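Local coordinates for taurine:2-oxoglutarate aminotransferase (Bifidobacterium kashiwanohense PV20-2, PDB 6JIX) that transfers the amino group of taurine to 2-oxoglutarate, yielding glutamate, with pyridoxal 5'-phosphate as its cofactor, at the interface of chains A and B. Residues are numbered along the deposited sequence; one frame, centred on the assembly and turned at random. Chains: chain A/B, taurine:2-oxoglutarate aminotransferase.

Contact 1: the interface of chains A and B. Residues chain A 114, 284, 286, 289-290; chain B 114, 314, 317.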
ATOM      1  N   ASN A 114       4.258   2.060  -0.249  1.00 22.48           N
ATOM      2  CA  ASN A 114       3.214   2.858  -0.868  1.00 20.74           C
ATOM      3  C   ASN A 114       2.518   3.804   0.092  1.00 22.98           C
ATOM      4  O   ASN A 114       1.836   4.727  -0.369  1.00 22.66           O
ATOM      5  CB  ASN A 114       2.185   1.948  -1.528  1.00 22.38           C
ATOM      6  CG  ASN A 114       2.696   1.387  -2.819  1.00 23.66           C
ATOM      7  OD1 ASN A 114       3.481   2.045  -3.500  1.00 20.56           O
ATOM      8  ND2 ASN A 114       2.293   0.158  -3.157  1.00 26.10           N
ATOM      9  N   THR A 284       5.507  13.254   0.523  1.00 26.59           N
ATOM     10  CA  THR A 284       5.050  13.799  -0.747  1.00 27.69           C
ATOM     11  C   THR A 284       3.807  14.668  -0.582  1.00 29.06           C
ATOM     12  O   THR A 284       3.180  15.011  -1.588  1.00 33.22           O
ATOM     13  CB  THR A 284       4.774  12.687  -1.782  1.00 22.90           C
ATOM     14  OG1 THR A 284       3.480  12.107  -1.548  1.00 24.48           O
ATOM     15  CG2 THR A 284       5.839  11.600  -1.735  1.00 17.57           C
ATOM     16  N   GLY A 286       1.063  13.825   0.038  1.00 23.36           N
ATOM     17  CA  GLY A 286      -0.024  13.054  -0.518  1.00 23.25           C
ATOM     18  C   GLY A 286      -0.150  13.140  -2.022  1.00 22.51           C
ATOM     19  O   GLY A 286      -1.040  12.498  -2.590  1.00 22.50           O
ATOM     20  N   PRO A 289       1.326   8.493  -3.836  1.00 26.37           N
ATOM     21  CA  PRO A 289       1.460   7.540  -2.719  1.00 23.65           C
ATOM     22  C   PRO A 289       2.913   7.152  -2.484  1.00 26.19           C
ATOM     23  O   PRO A 289       3.592   6.639  -3.380  1.00 24.41           O
ATOM     24  CB  PRO A 289       0.628   6.341  -3.185  1.00 19.96           C
ATOM     25  CG  PRO A 289      -0.395   6.939  -4.073  1.00 23.54           C
ATOM     26  CD  PRO A 289       0.288   8.075  -4.792  1.00 23.05           C
ATOM     27  N   LEU A 290       3.378   7.358  -1.252  1.00 24.46           N
ATOM     28  CA  LEU A 290       4.743   6.995  -0.899  1.00 22.51           C
ATOM     29  C   LEU A 290       4.843   6.860   0.610  1.00 23.77           C
ATOM     30  O   LEU A 290       4.259   7.654   1.351  1.00 27.43           O
ATOM     31  CB  LEU A 290       5.747   8.040  -1.401  1.00 19.87           C
ATOM     32  CG  LEU A 290       7.229   7.752  -1.159  1.00 23.07           C
ATOM     33  CD1 LEU A 290       7.682   6.432  -1.790  1.00 19.57           C
ATOM     34  CD2 LEU A 290       8.093   8.924  -1.649  1.00 21.74           C
TER
ATOM     35  N   ASN B 114      -3.744   1.057  -2.779  1.00 23.97           N
ATOM     36  CA  ASN B 114      -2.452   1.473  -3.315  1.00 22.55           C
ATOM     37  C   ASN B 114      -1.786   0.428  -4.200  1.00 24.89           C
ATOM     38  O   ASN B 114      -0.942   0.790  -5.023  1.00 28.21           O
ATOM     39  CB  ASN B 114      -1.477   1.792  -2.174  1.00 21.75           C
ATOM     40  CG  ASN B 114      -1.724   3.146  -1.542  1.00 25.87           C
ATOM     41  OD1 ASN B 114      -2.199   4.074  -2.194  1.00 30.26           O
ATOM     42  ND2 ASN B 114      -1.395   3.269  -0.261  1.00 29.55           N
ATOM     43  N   TYR B 314      -4.821   7.034   1.255  1.00 25.89           N
ATOM     44  CA  TYR B 314      -4.732   7.311  -0.174  1.00 24.64           C
ATOM     45  C   TYR B 314      -5.790   6.585  -1.009  1.00 24.55           C
ATOM     46  O   TYR B 314      -5.640   6.514  -2.233  1.00 27.46           O
ATOM     47  CB  TYR B 314      -3.325   6.962  -0.670  1.00 19.61           C
ATOM     48  CG  TYR B 314      -2.255   7.881  -0.115  1.00 23.44           C
ATOM     49  CD1 TYR B 314      -2.525   9.237   0.139  1.00 21.59           C
ATOM     50  CD2 TYR B 314      -0.977   7.403   0.163  1.00 21.89           C
ATOM     51  CE1 TYR B 314      -1.538  10.093   0.656  1.00 21.02           C
ATOM     52  CE2 TYR B 314       0.009   8.241   0.679  1.00 21.91           C
ATOM     53  CZ  TYR B 314      -0.273   9.591   0.917  1.00 23.93           C
ATOM     54  OH  TYR B 314       0.716  10.421   1.406  1.00 24.00           O
ATOM     55  N   HIS B 317      -6.819   7.578  -4.655  1.00 23.07           N
ATOM     56  CA  HIS B 317      -5.919   8.695  -4.902  1.00 19.92           C
ATOM     57  C   HIS B 317      -6.208   9.331  -6.258  1.00 24.37           C
ATOM     58  O   HIS B 317      -6.281   8.647  -7.287  1.00 25.79           O
ATOM     59  CB  HIS B 317      -4.472   8.200  -4.828  1.00 20.91           C
ATOM     60  CG  HIS B 317      -3.455   9.285  -4.957  1.00 24.99           C
ATOM     61  ND1 HIS B 317      -3.079   9.805  -6.178  1.00 24.15           N
ATOM     62  CD2 HIS B 317      -2.747   9.963  -4.021  1.00 24.99           C
ATOM     63  CE1 HIS B 317      -2.174  10.752  -5.987  1.00 26.70           C
ATOM     64  NE2 HIS B 317      -1.957  10.869  -4.688  1.00 25.54           N
TER
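A:Gly286 and A:Pro289 meet B:Tyr314 and B:His317 in a two-fold symmetric dimer interface that joins the subunits beside their cofactor sites. In class-III aminotransferases, pyridoxal-phosphate enzymes of fold type I, active sites form at such a junction: the A loop follows A:Lys281, the Schiff-base lysine, while B:Tyr314 follows B:Thr313, a cofactor-binding residue that serves the neighbouring chain. A hydrogen bond runs from B:His317 NE2 to the carbonyl A:Gly286 O, 2.8 Å long and bent at the hydrogen (141°). The oxygen lies near the imidazole plane, which leaves the ring's face for packing. Over the centre of that face sits A:Pro289 CD, 3.6 Å from NE2 of B:His317, in a CH-pi contact. CG of B:His317 stands anti to the backbone N (chi1 -175°), sending the ring toward the proline, whose side chain approaches from the opposite direction. Bond and face together probably limit the imidazole's rotation. The CE1 side and hydroxyl end of B:Tyr314 reach the same loop, with CE1 3.5 Å from A:Gly286 CA, where glycine brings no side chain to block the phenol. A:Pro289 CA stands off the plane near the opposite ring edge, 3.8 Å from CE2 of B:Tyr314, and A:Asn114 O faces the ring edge in plane. Where the two asparagines converge, A:Asn114 CB and B:Asn114 CB come within 3.7 Å. The amide of B:Asn114 turns toward chain A, its OD1 lying 3.8 Å from A:Pro289 CB.

Contact 2: the interface of chains A and B. Residues chain A 23, 157, 161-162, 164; chain B 125, 129, 309.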
ATOM      1  N   TRP A  23     -14.678   3.549   5.919  1.00 34.72           N
ATOM      2  CA  TRP A  23     -15.156   3.784   7.287  1.00 29.29           C
ATOM      3  C   TRP A  23     -16.571   4.361   7.339  1.00 32.42           C
ATOM      4  O   TRP A  23     -16.889   5.145   8.238  1.00 37.38           O
ATOM      5  CB  TRP A  23     -14.206   4.692   8.071  1.00 26.49           C
ATOM      6  CG  TRP A  23     -12.731   4.363   7.984  1.00 29.69           C
ATOM      7  CD1 TRP A  23     -11.769   5.138   7.422  1.00 31.07           C
ATOM      8  CD2 TRP A  23     -12.049   3.211   8.512  1.00 29.74           C
ATOM      9  NE1 TRP A  23     -10.531   4.552   7.546  1.00 28.85           N
ATOM     10  CE2 TRP A  23     -10.673   3.365   8.211  1.00 29.33           C
ATOM     11  CE3 TRP A  23     -12.461   2.065   9.206  1.00 33.30           C
ATOM     12  CZ2 TRP A  23      -9.710   2.419   8.575  1.00 30.00           C
ATOM     13  CZ3 TRP A  23     -11.498   1.119   9.565  1.00 30.27           C
ATOM     14  CH2 TRP A  23     -10.140   1.308   9.248  1.00 27.81           C
ATOM     15  N   TRP A 157     -10.219   0.936  18.163  1.00 34.03           N
ATOM     16  CA  TRP A 157     -11.217  -0.095  17.913  1.00 30.96           C
ATOM     17  C   TRP A 157     -11.328  -0.500  16.449  1.00 30.62           C
ATOM     18  O   TRP A 157     -12.002  -1.491  16.157  1.00 30.05           O
ATOM     19  CB  TRP A 157     -12.577   0.383  18.435  1.00 33.08           C
ATOM     20  CG  TRP A 157     -12.997   1.776  17.973  1.00 33.83           C
ATOM     21  CD1 TRP A 157     -12.921   2.937  18.692  1.00 33.53           C
ATOM     22  CD2 TRP A 157     -13.587   2.128  16.709  1.00 30.94           C
ATOM     23  NE1 TRP A 157     -13.404   3.987  17.949  1.00 32.32           N
ATOM     24  CE2 TRP A 157     -13.824   3.519  16.732  1.00 31.03           C
ATOM     25  CE3 TRP A 157     -13.936   1.405  15.566  1.00 32.71           C
ATOM     26  CZ2 TRP A 157     -14.392   4.199  15.656  1.00 27.27           C
ATOM     27  CZ3 TRP A 157     -14.493   2.088  14.486  1.00 34.54           C
ATOM     28  CH2 TRP A 157     -14.713   3.469  14.543  1.00 32.15           C
ATOM     29  N   ALA A 161     -12.478  -5.273  13.781  1.00 34.65           N
ATOM     30  CA  ALA A 161     -12.856  -5.920  12.528  1.00 30.34           C
ATOM     31  C   ALA A 161     -11.726  -6.795  12.011  1.00 28.62           C
ATOM     32  O   ALA A 161     -11.950  -7.949  11.631  1.00 32.42           O
ATOM     33  CB  ALA A 161     -13.244  -4.878  11.479  1.00 32.72           C
ATOM     34  N   THR A 162     -10.492  -6.279  12.020  1.00 27.33           N
ATOM     35  CA  THR A 162      -9.375  -7.093  11.547  1.00 31.31           C
ATOM     36  C   THR A 162      -9.242  -8.369  12.371  1.00 34.23           C
ATOM     37  O   THR A 162      -8.740  -9.389  11.877  1.00 36.22           O
ATOM     38  CB  THR A 162      -8.068  -6.296  11.570  1.00 30.85           C
ATOM     39  OG1 THR A 162      -8.181  -5.150  10.719  1.00 33.81           O
ATOM     40  CG2 THR A 162      -6.932  -7.149  11.052  1.00 34.57           C
ATOM     41  N   LEU A 164     -11.575 -10.306  13.328  1.00 31.09           N
ATOM     42  CA  LEU A 164     -12.463 -11.383  12.908  1.00 29.67           C
ATOM     43  C   LEU A 164     -11.634 -12.549  12.375  1.00 34.20           C
ATOM     44  O   LEU A 164     -10.742 -12.371  11.540  1.00 37.91           O
ATOM     45  CB  LEU A 164     -13.447 -10.879  11.853  1.00 26.45           C
ATOM     46  CG  LEU A 164     -14.566  -9.969  12.392  1.00 27.03           C
ATOM     47  CD1 LEU A 164     -15.211  -9.104  11.309  1.00 19.50           C
ATOM     48  CD2 LEU A 164     -15.616 -10.780  13.119  1.00 22.55           C
TER
ATOM     49  N   LYS B 125     -10.666  -8.970   4.599  1.00 23.94           N
ATOM     50  CA  LYS B 125     -11.458  -8.383   5.680  1.00 26.32           C
ATOM     51  C   LYS B 125     -12.936  -8.313   5.300  1.00 31.23           C
ATOM     52  O   LYS B 125     -13.817  -8.604   6.119  1.00 27.47           O
ATOM     53  CB  LYS B 125     -10.917  -7.001   6.047  1.00 24.04           C
ATOM     54  CG  LYS B 125      -9.534  -7.014   6.705  1.00 20.71           C
ATOM     55  CD  LYS B 125      -8.972  -5.610   6.867  1.00 24.98           C
ATOM     56  CE  LYS B 125      -9.677  -4.823   7.962  1.00 27.37           C
ATOM     57  NZ  LYS B 125      -9.070  -3.472   8.142  1.00 21.39           N
ATOM     58  N   MET B 129     -16.258 -10.052   7.068  1.00 28.04           N
ATOM     59  CA  MET B 129     -17.357  -9.220   7.545  1.00 26.90           C
ATOM     60  C   MET B 129     -18.688  -9.636   6.926  1.00 31.36           C
ATOM     61  O   MET B 129     -19.691  -9.783   7.632  1.00 35.48           O
ATOM     62  CB  MET B 129     -17.068  -7.754   7.250  1.00 29.31           C
ATOM     63  CG  MET B 129     -16.293  -7.052   8.337  1.00 31.43           C
ATOM     64  SD  MET B 129     -16.109  -5.293   7.993  1.00 33.48           S
ATOM     65  CE  MET B 129     -14.455  -5.272   7.322  1.00 30.49           C
ATOM     66  N   GLN B 309     -15.656  -1.356   7.569  1.00 32.01           N
ATOM     67  CA  GLN B 309     -14.533  -1.100   8.475  1.00 30.67           C
ATOM     68  C   GLN B 309     -13.203  -1.323   7.752  1.00 30.22           C
ATOM     69  O   GLN B 309     -12.352  -2.108   8.153  1.00 37.10           O
ATOM     70  CB  GLN B 309     -14.653  -1.970   9.718  1.00 31.83           C
ATOM     71  CG  GLN B 309     -15.918  -1.704  10.496  1.00 31.11           C
ATOM     72  CD  GLN B 309     -15.901  -0.345  11.175  1.00 36.12           C
ATOM     73  OE1 GLN B 309     -14.894   0.372  11.127  1.00 36.74           O
ATOM     74  NE2 GLN B 309     -17.015   0.015  11.826  1.00 36.35           N
TER
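B:Gln309 lodges against A:Trp23, A:Trp157 and A:Ala161 in a second part of the fold-type I aminotransferase dimer interface, where segments of one subunit lie against the loop that leads to the cofactor-binding B:Thr313 of the other. The close packing is concentrated here. The six-membered rim of A:Trp23 lies against the glutamine backbone, with CZ3 of A:Trp23 3.5 Å from the carbonyl carbon C of B:Gln309. The same rim faces the side-chain amide oxygen: OE1 of B:Gln309 lies in the indole plane at its edge, 3.5 Å from CE3 of A:Trp23, while the amide plane is turned 55° from the ring. A:Trp157 offers its own edge to that oxygen, CZ3 standing 3.8 Å from OE1 of B:Gln309, and here ring and amide planes are nearly perpendicular (86°). A bend at chi2 (-70°) folds the glutamine chain and brings OE1 to both indole edges. At the start of the side chain, the methyl CB of A:Ala161, in helix 159-162, touches CB of B:Gln309 at 3.7 Å. A leucine in place of A:Trp23 removes the indole rim, which would probably open a gap beside the B:Gln309 carbonyl and leave OE1 with less to hold the amide in place. A:Trp23 also helps to bind a glutamate molecule, though the structure alone does not show whether that site has a role in catalysis.

Farther along, contact is sparser and reaches helix 116-131 of chain B. One methyl, CD1 of A:Leu164, meets CG of B:Met129 at 3.8 Å, the side chains crossing at about a right angle. The lysine tail of B:Lys125, kinked at chi3, passes the hydroxyl of A:Thr162 with NZ 3.2 Å from OG1, a proximity that need not be a bond.

The C-alpha centres of contact 1 and contact 2 are about 22 Å apart, and the two have no residue in common, yet they draw on the same stretches of chain B. Contact 2 uses the start of the loop that contact 1 meets farther on, with B:Thr313 between them. Similarly, B:Asn114 in contact 1 precedes helix 116-131, whose beginning binds the cofactor and whose later turns enter contact 2. Chain B thus serves its own site through the helix start and its neighbour's through B:Thr313, so subunit pairing is likely to be coupled to both cofactor sites, and the two-fold axis repeats both contacts with the chains exchanged.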